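PDB 1ZPU: iron transport multicopper oxidase FET3 from Saccharomyces cerevisiae, which oxidises ferrous to ferric iron with molecular oxygen, using four copper ions, so that the iron can be taken into the cell by the permease FTR1. Local coordinates for residues E1-Y13 and V38-M52. Sequence-based numbering, arbitrary orientation.
Sequences ETHTFNWTTGWDY and VNKGDRVQIYLTNGM. With NAG (2-acetamido-2-deoxy-beta-D-glucopyranose), chain B; NAG (2-acetamido-2-deoxy-beta-D-glucopyranose), chain K.
Glu1 N and His3 NE2 both meet the carboxylate of Asp42, beside the parallel pairing of strands 2-13 and 43-49. The amino terminus, Glu1 N, makes a salt bridge to Asp42 OD1 (3.2 Å). His3 NE2 gives a nearly straight hydrogen bond to Asp42 OD2 (3.1 Å), with that oxygen in the ring plane but the ring nitrogen above the carboxylate plane. Asn39 N reaches the same OD2 from the opposite face, within the type II turn 39-42. With an alanine here in place of Asp42, the terminal amine and the imidazole would probably lose their shared carboxylate, and Asn39 N its side-chain acceptor. Val38 CG1 lies over one face of the His3 ring in a CH-pi contact, 3.8 Å from its centroid.

Backbone bonds then alternate from Arg43 N to Glu1 O as far as Thr9 N to Thr49 O. On the face with His3, Ile46 touches two rings with two branches. Its CG1 is 4.0 Å from Phe5 CD1, and its CG2 is 3.6 Å from Trp7 CE3. On the other face, Thr4 CG2 meets the edge of the Tyr47 ring. Asn6 carries an N-linked glycan on ND2, whose acetamido group lies over a face of that ring. Beyond the end of strand 43-49, Gly51 N gives a hydrogen bond to Thr9 OG1 (2.8 Å), which stands between its own backbone N and carbonyl carbon (chi1 57°). Met52 SD makes an oblique Met-aromatic contact with Trp11.

Strand 22-27 flanks one side of the pair and strand 88-94 the other. This mixed sheet belongs to the first plastocyanin-like, cupredoxin-type domain of a multicopper oxidase.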
loop_
_atom_site.group_PDB
_atom_site.type_symbol
_atom_site.label_atom_id
_atom_site.label_comp_id
_atom_site.label_asym_id
_atom_site.label_seq_id
_atom_site.Cartn_x
_atom_site.Cartn_y
_atom_site.Cartn_z
ATOM N N GLU A 1 22.650 -3.248 -14.458
ATOM C CA GLU A 1 22.659 -1.813 -14.843
ATOM C C GLU A 1 22.222 -0.951 -13.670
ATOM O O GLU A 1 21.292 -1.300 -12.948
ATOM C CB GLU A 1 21.725 -1.573 -16.035
ATOM C CG GLU A 1 21.862 -0.182 -16.684
ATOM C CD GLU A 1 20.738 0.150 -17.674
ATOM O OE1 GLU A 1 19.587 -0.303 -17.475
ATOM O OE2 GLU A 1 21.008 0.882 -18.655
ATOM N N THR A 2 22.887 0.184 -13.496
ATOM C CA THR A 2 22.562 1.091 -12.411
ATOM C C THR A 2 21.839 2.335 -12.907
ATOM O O THR A 2 22.331 3.049 -13.785
ATOM C CB THR A 2 23.813 1.498 -11.633
ATOM O OG1 THR A 2 24.502 0.319 -11.207
ATOM C CG2 THR A 2 23.444 2.323 -10.414
ATOM N N HIS A 3 20.668 2.579 -12.330
ATOM C CA HIS A 3 19.895 3.779 -12.599
ATOM C C HIS A 3 19.987 4.705 -11.404
ATOM O O HIS A 3 19.552 4.355 -10.305
ATOM C CB HIS A 3 18.422 3.446 -12.843
ATOM C CG HIS A 3 18.198 2.362 -13.849
ATOM N ND1 HIS A 3 17.915 2.625 -15.171
ATOM C CD2 HIS A 3 18.213 1.012 -13.726
ATOM C CE1 HIS A 3 17.754 1.483 -15.817
ATOM N NE2 HIS A 3 17.934 0.490 -14.964
ATOM N N THR A 4 20.543 5.889 -11.626
ATOM C CA THR A 4 20.704 6.870 -10.567
ATOM C C THR A 4 19.793 8.059 -10.805
ATOM O O THR A 4 19.782 8.630 -11.888
ATOM C CB THR A 4 22.157 7.315 -10.461
ATOM O OG1 THR A 4 22.947 6.163 -10.177
ATOM C CG2 THR A 4 22.347 8.348 -9.346
ATOM N N PHE A 5 19.021 8.409 -9.782
ATOM C CA PHE A 5 18.102 9.538 -9.832
ATOM C C PHE A 5 18.453 10.579 -8.786
ATOM O O PHE A 5 18.837 10.247 -7.670
ATOM C CB PHE A 5 16.664 9.078 -9.577
ATOM C CG PHE A 5 16.134 8.149 -10.619
ATOM C CD1 PHE A 5 16.282 6.771 -10.483
ATOM C CD2 PHE A 5 15.485 8.642 -11.746
ATOM C CE1 PHE A 5 15.797 5.898 -11.471
ATOM C CE2 PHE A 5 14.994 7.779 -12.727
ATOM C CZ PHE A 5 15.152 6.407 -12.590
ATOM N N ASN A 6 18.315 11.845 -9.148
ATOM C CA ASN A 6 18.398 12.896 -8.166
ATOM C C ASN A 6 17.087 13.665 -8.068
ATOM O O ASN A 6 16.774 14.497 -8.920
ATOM C CB ASN A 6 19.565 13.829 -8.423
ATOM C CG ASN A 6 19.582 14.982 -7.451
ATOM O OD1 ASN A 6 19.209 14.834 -6.276
ATOM N ND2 ASN A 6 19.947 16.153 -7.943
ATOM N N TRP A 7 16.323 13.378 -7.016
ATOM C CA TRP A 7 15.004 13.978 -6.827
ATOM C C TRP A 7 14.891 14.825 -5.582
ATOM O O TRP A 7 15.279 14.405 -4.493
ATOM C CB TRP A 7 13.935 12.915 -6.729
ATOM C CG TRP A 7 13.778 12.072 -7.915
ATOM C CD1 TRP A 7 14.167 12.351 -9.180
ATOM C CD2 TRP A 7 13.131 10.806 -7.957
ATOM N NE1 TRP A 7 13.826 11.321 -10.011
ATOM C CE2 TRP A 7 13.190 10.356 -9.279
ATOM C CE3 TRP A 7 12.511 10.001 -6.993
ATOM C CZ2 TRP A 7 12.651 9.127 -9.675
ATOM C CZ3 TRP A 7 11.976 8.773 -7.383
ATOM C CH2 TRP A 7 12.044 8.356 -8.715
ATOM N N THR A 8 14.313 16.008 -5.758
ATOM C CA THR A 8 14.090 16.952 -4.667
ATOM C C THR A 8 12.606 17.287 -4.532
ATOM O O THR A 8 11.958 17.717 -5.500
ATOM C CB THR A 8 14.884 18.252 -4.882
ATOM O OG1 THR A 8 16.274 17.938 -4.993
ATOM C CG2 THR A 8 14.651 19.204 -3.734
ATOM N N THR A 9 12.082 17.077 -3.327
ATOM C CA THR A 9 10.699 17.402 -3.008
ATOM C C THR A 9 10.489 18.901 -2.982
ATOM O O THR A 9 11.403 19.670 -2.651
ATOM C CB THR A 9 10.266 16.873 -1.632
ATOM O OG1 THR A 9 11.147 17.385 -0.632
ATOM C CG2 THR A 9 10.275 15.357 -1.587
ATOM N N GLY A 10 9.276 19.311 -3.335
ATOM C CA GLY A 10 8.896 20.713 -3.305
ATOM C C GLY A 10 7.403 20.894 -3.385
ATOM O O GLY A 10 6.667 19.930 -3.540
ATOM N N TRP A 11 6.956 22.138 -3.280
ATOM C CA TRP A 11 5.544 22.477 -3.403
ATOM C C TRP A 11 5.318 23.419 -4.571
ATOM O O TRP A 11 6.037 24.400 -4.731
ATOM C CB TRP A 11 5.031 23.134 -2.123
ATOM C CG TRP A 11 4.895 22.211 -0.956
ATOM C CD1 TRP A 11 5.762 22.077 0.086
ATOM C CD2 TRP A 11 3.824 21.288 -0.710
ATOM N NE1 TRP A 11 5.307 21.134 0.969
ATOM C CE2 TRP A 11 4.117 20.628 0.508
ATOM C CE3 TRP A 11 2.644 20.956 -1.398
ATOM C CZ2 TRP A 11 3.271 19.643 1.059
ATOM C CZ3 TRP A 11 1.803 19.978 -0.850
ATOM C CH2 TRP A 11 2.125 19.338 0.374
ATOM N N ASP A 12 4.317 23.117 -5.385
ATOM C CA ASP A 12 3.892 24.001 -6.460
ATOM C C ASP A 12 2.409 23.838 -6.694
ATOM O O ASP A 12 1.844 22.785 -6.393
ATOM C CB ASP A 12 4.655 23.691 -7.741
ATOM C CG ASP A 12 5.966 24.450 -7.822
ATOM O OD1 ASP A 12 5.932 25.612 -8.306
ATOM O OD2 ASP A 12 7.020 23.894 -7.388
ATOM N N TYR A 13 1.787 24.881 -7.232
ATOM C CA TYR A 13 0.379 24.829 -7.604
ATOM C C TYR A 13 0.145 24.019 -8.881
ATOM O O TYR A 13 0.842 24.212 -9.869
ATOM C CB TYR A 13 -0.198 26.243 -7.733
ATOM C CG TYR A 13 -0.488 26.846 -6.383
ATOM C CD1 TYR A 13 0.475 27.614 -5.710
ATOM C CD2 TYR A 13 -1.706 26.617 -5.750
ATOM C CE1 TYR A 13 0.216 28.143 -4.446
ATOM C CE2 TYR A 13 -1.975 27.146 -4.492
ATOM C CZ TYR A 13 -1.015 27.908 -3.840
ATOM O OH TYR A 13 -1.299 28.426 -2.581
ATOM N N VAL A 38 12.855 -0.636 -14.793
ATOM C CA VAL A 38 14.150 -1.321 -14.758
ATOM C C VAL A 38 14.014 -2.788 -15.184
ATOM O O VAL A 38 12.891 -3.291 -15.349
ATOM C CB VAL A 38 14.836 -1.219 -13.368
ATOM C CG1 VAL A 38 14.977 0.230 -12.950
ATOM C CG2 VAL A 38 14.056 -1.993 -12.319
ATOM N N ASN A 39 15.152 -3.456 -15.365
ATOM C CA ASN A 39 15.185 -4.877 -15.654
ATOM C C ASN A 39 15.490 -5.701 -14.410
ATOM O O ASN A 39 16.153 -5.220 -13.488
ATOM C CB ASN A 39 16.239 -5.166 -16.713
ATOM C CG ASN A 39 15.711 -5.000 -18.120
ATOM O OD1 ASN A 39 14.900 -5.800 -18.594
ATOM N ND2 ASN A 39 16.179 -3.966 -18.806
ATOM N N LYS A 40 15.013 -6.943 -14.393
ATOM C CA LYS A 40 15.314 -7.879 -13.320
ATOM C C LYS A 40 16.796 -7.793 -12.963
ATOM O O LYS A 40 17.667 -7.865 -13.834
ATOM C CB LYS A 40 14.947 -9.304 -13.756
ATOM C CG LYS A 40 15.090 -10.391 -12.679
ATOM C CD LYS A 40 13.985 -10.278 -11.617
ATOM C CE LYS A 40 13.843 -11.556 -10.768
ATOM N NZ LYS A 40 13.738 -12.835 -11.557
ATOM N N GLY A 41 17.076 -7.611 -11.677
ATOM C CA GLY A 41 18.448 -7.592 -11.189
ATOM C C GLY A 41 19.213 -6.291 -11.371
ATOM O O GLY A 41 20.404 -6.242 -11.085
ATOM N N ASP A 42 18.551 -5.238 -11.846
ATOM C CA ASP A 42 19.182 -3.915 -11.921
ATOM C C ASP A 42 19.347 -3.264 -10.544
ATOM O O ASP A 42 18.671 -3.635 -9.577
ATOM C CB ASP A 42 18.411 -2.985 -12.866
ATOM C CG ASP A 42 18.718 -3.247 -14.335
ATOM O OD1 ASP A 42 19.587 -4.095 -14.629
ATOM O OD2 ASP A 42 18.097 -2.591 -15.202
ATOM N N ARG A 43 20.267 -2.310 -10.463
ATOM C CA ARG A 43 20.460 -1.521 -9.256
ATOM C C ARG A 43 19.767 -0.171 -9.417
ATOM O O ARG A 43 19.895 0.483 -10.442
ATOM C CB ARG A 43 21.950 -1.333 -8.957
ATOM C CG ARG A 43 22.225 -0.556 -7.677
ATOM C CD ARG A 43 23.699 -0.553 -7.287
ATOM N NE ARG A 43 24.193 -1.880 -6.923
ATOM C CZ ARG A 43 23.983 -2.477 -5.752
ATOM N NH1 ARG A 43 23.281 -1.871 -4.806
ATOM N NH2 ARG A 43 24.484 -3.684 -5.527
ATOM N N VAL A 44 19.021 0.232 -8.396
ATOM C CA VAL A 44 18.372 1.543 -8.381
ATOM C C VAL A 44 18.962 2.377 -7.258
ATOM O O VAL A 44 18.959 1.961 -6.098
ATOM C CB VAL A 44 16.817 1.448 -8.212
ATOM C CG1 VAL A 44 16.185 2.829 -8.236
ATOM C CG2 VAL A 44 16.187 0.581 -9.299
ATOM N N GLN A 45 19.474 3.547 -7.619
ATOM C CA GLN A 45 20.048 4.485 -6.654
ATOM C C GLN A 45 19.347 5.847 -6.702
ATOM O O GLN A 45 19.608 6.652 -7.591
ATOM C CB GLN A 45 21.541 4.650 -6.904
ATOM C CG GLN A 45 22.323 3.343 -6.866
ATOM C CD GLN A 45 23.803 3.538 -7.162
ATOM O OE1 GLN A 45 24.182 4.459 -7.872
ATOM N NE2 GLN A 45 24.638 2.664 -6.625
ATOM N N ILE A 46 18.460 6.096 -5.741
ATOM C CA ILE A 46 17.742 7.362 -5.675
ATOM C C ILE A 46 18.276 8.253 -4.555
ATOM O O ILE A 46 18.264 7.874 -3.386
ATOM C CB ILE A 46 16.212 7.152 -5.516
ATOM C CG1 ILE A 46 15.712 6.175 -6.572
ATOM C CG2 ILE A 46 15.470 8.475 -5.645
ATOM C CD1 ILE A 46 14.379 5.652 -6.325
ATOM N N TYR A 47 18.763 9.430 -4.935
ATOM C CA TYR A 47 19.110 10.469 -3.984
ATOM C C TYR A 47 17.873 11.309 -3.751
ATOM O O TYR A 47 17.530 12.152 -4.582
ATOM C CB TYR A 47 20.211 11.371 -4.541
ATOM C CG TYR A 47 21.555 10.712 -4.589
ATOM C CD1 TYR A 47 22.021 10.120 -5.763
ATOM C CD2 TYR A 47 22.375 10.674 -3.460
ATOM C CE1 TYR A 47 23.275 9.503 -5.808
ATOM C CE2 TYR A 47 23.615 10.065 -3.503
ATOM C CZ TYR A 47 24.061 9.481 -4.679
ATOM O OH TYR A 47 25.295 8.872 -4.725
ATOM N N LEU A 48 17.190 11.079 -2.635
ATOM C CA LEU A 48 16.026 11.895 -2.297
ATOM C C LEU A 48 16.460 13.038 -1.391
ATOM O O LEU A 48 17.107 12.825 -0.364
ATOM C CB LEU A 48 14.936 11.073 -1.615
ATOM C CG LEU A 48 13.460 11.393 -1.872
ATOM C CD1 LEU A 48 12.615 10.758 -0.786
ATOM C CD2 LEU A 48 13.139 12.863 -1.964
ATOM N N THR A 49 16.114 14.255 -1.788
ATOM C CA THR A 49 16.405 15.423 -0.985
ATOM C C THR A 49 15.117 16.074 -0.531
ATOM O O THR A 49 14.268 16.423 -1.333
ATOM C CB THR A 49 17.245 16.454 -1.752
ATOM O OG1 THR A 49 18.419 15.816 -2.258
ATOM C CG2 THR A 49 17.647 17.613 -0.836
ATOM N N ASN A 50 14.991 16.248 0.775
ATOM C CA ASN A 50 13.869 16.968 1.344
ATOM C C ASN A 50 14.034 18.473 1.153
ATOM O O ASN A 50 14.815 19.115 1.854
ATOM C CB ASN A 50 13.736 16.642 2.836
ATOM C CG ASN A 50 12.452 17.167 3.431
ATOM O OD1 ASN A 50 11.708 17.894 2.776
ATOM N ND2 ASN A 50 12.175 16.793 4.671
ATOM N N GLY A 51 13.296 19.027 0.196
ATOM C CA GLY A 51 13.330 20.463 -0.068
ATOM C C GLY A 51 12.100 21.178 0.453
ATOM O O GLY A 51 11.872 22.344 0.133
ATOM N N MET A 52 11.299 20.464 1.243
ATOM C CA MET A 52 10.103 21.033 1.869
ATOM C C MET A 52 10.497 21.739 3.152
ATOM O O MET A 52 11.426 21.311 3.834
ATOM C CB MET A 52 9.061 19.954 2.153
ATOM C CG MET A 52 8.234 19.601 0.972
ATOM S SD MET A 52 7.517 17.935 1.092
ATOM C CE MET A 52 8.877 17.027 1.851
HETATM C C1 NAG B . 21.242 16.597 -7.499
HETATM C C2 NAG B . 22.520 16.314 -6.693
HETATM C C3 NAG B . 23.144 17.538 -5.971
HETATM C C4 NAG B . 22.851 18.885 -6.646
HETATM C C5 NAG B . 21.417 18.867 -7.164
HETATM C C6 NAG B . 20.956 20.183 -7.789
HETATM C C7 NAG B . 23.216 14.443 -5.248
HETATM C C8 NAG B . 23.178 14.179 -3.762
HETATM N N2 NAG B . 22.261 15.254 -5.729
HETATM O O3 NAG B . 24.546 17.366 -5.844
HETATM O O4 NAG B . 23.016 19.950 -5.739
HETATM O O5 NAG B . 21.393 17.839 -8.125
HETATM O O6 NAG B . 19.576 20.335 -7.529
HETATM O O7 NAG B . 24.083 13.921 -5.961
HETATM C C1 NAG K . 25.258 1.462 -3.580
HETATM C C2 NAG K . 26.584 2.050 -3.088
HETATM C C3 NAG K . 27.733 1.240 -3.669
HETATM C C4 NAG K . 27.567 -0.220 -3.267
HETATM C C5 NAG K . 26.135 -0.746 -3.425
HETATM C C6 NAG K . 25.957 -2.043 -2.634
HETATM C C7 NAG K . 26.940 4.229 -4.316
HETATM C C8 NAG K . 28.223 4.085 -5.102
HETATM N N2 NAG K . 26.766 3.497 -3.220
HETATM O O3 NAG K . 28.962 1.708 -3.143
HETATM O O4 NAG K . 28.465 -0.998 -4.026
HETATM O O5 NAG K . 25.155 0.184 -2.982
HETATM O O6 NAG K . 26.672 -1.974 -1.415
HETATM O O7 NAG K . 26.093 5.042 -4.668
#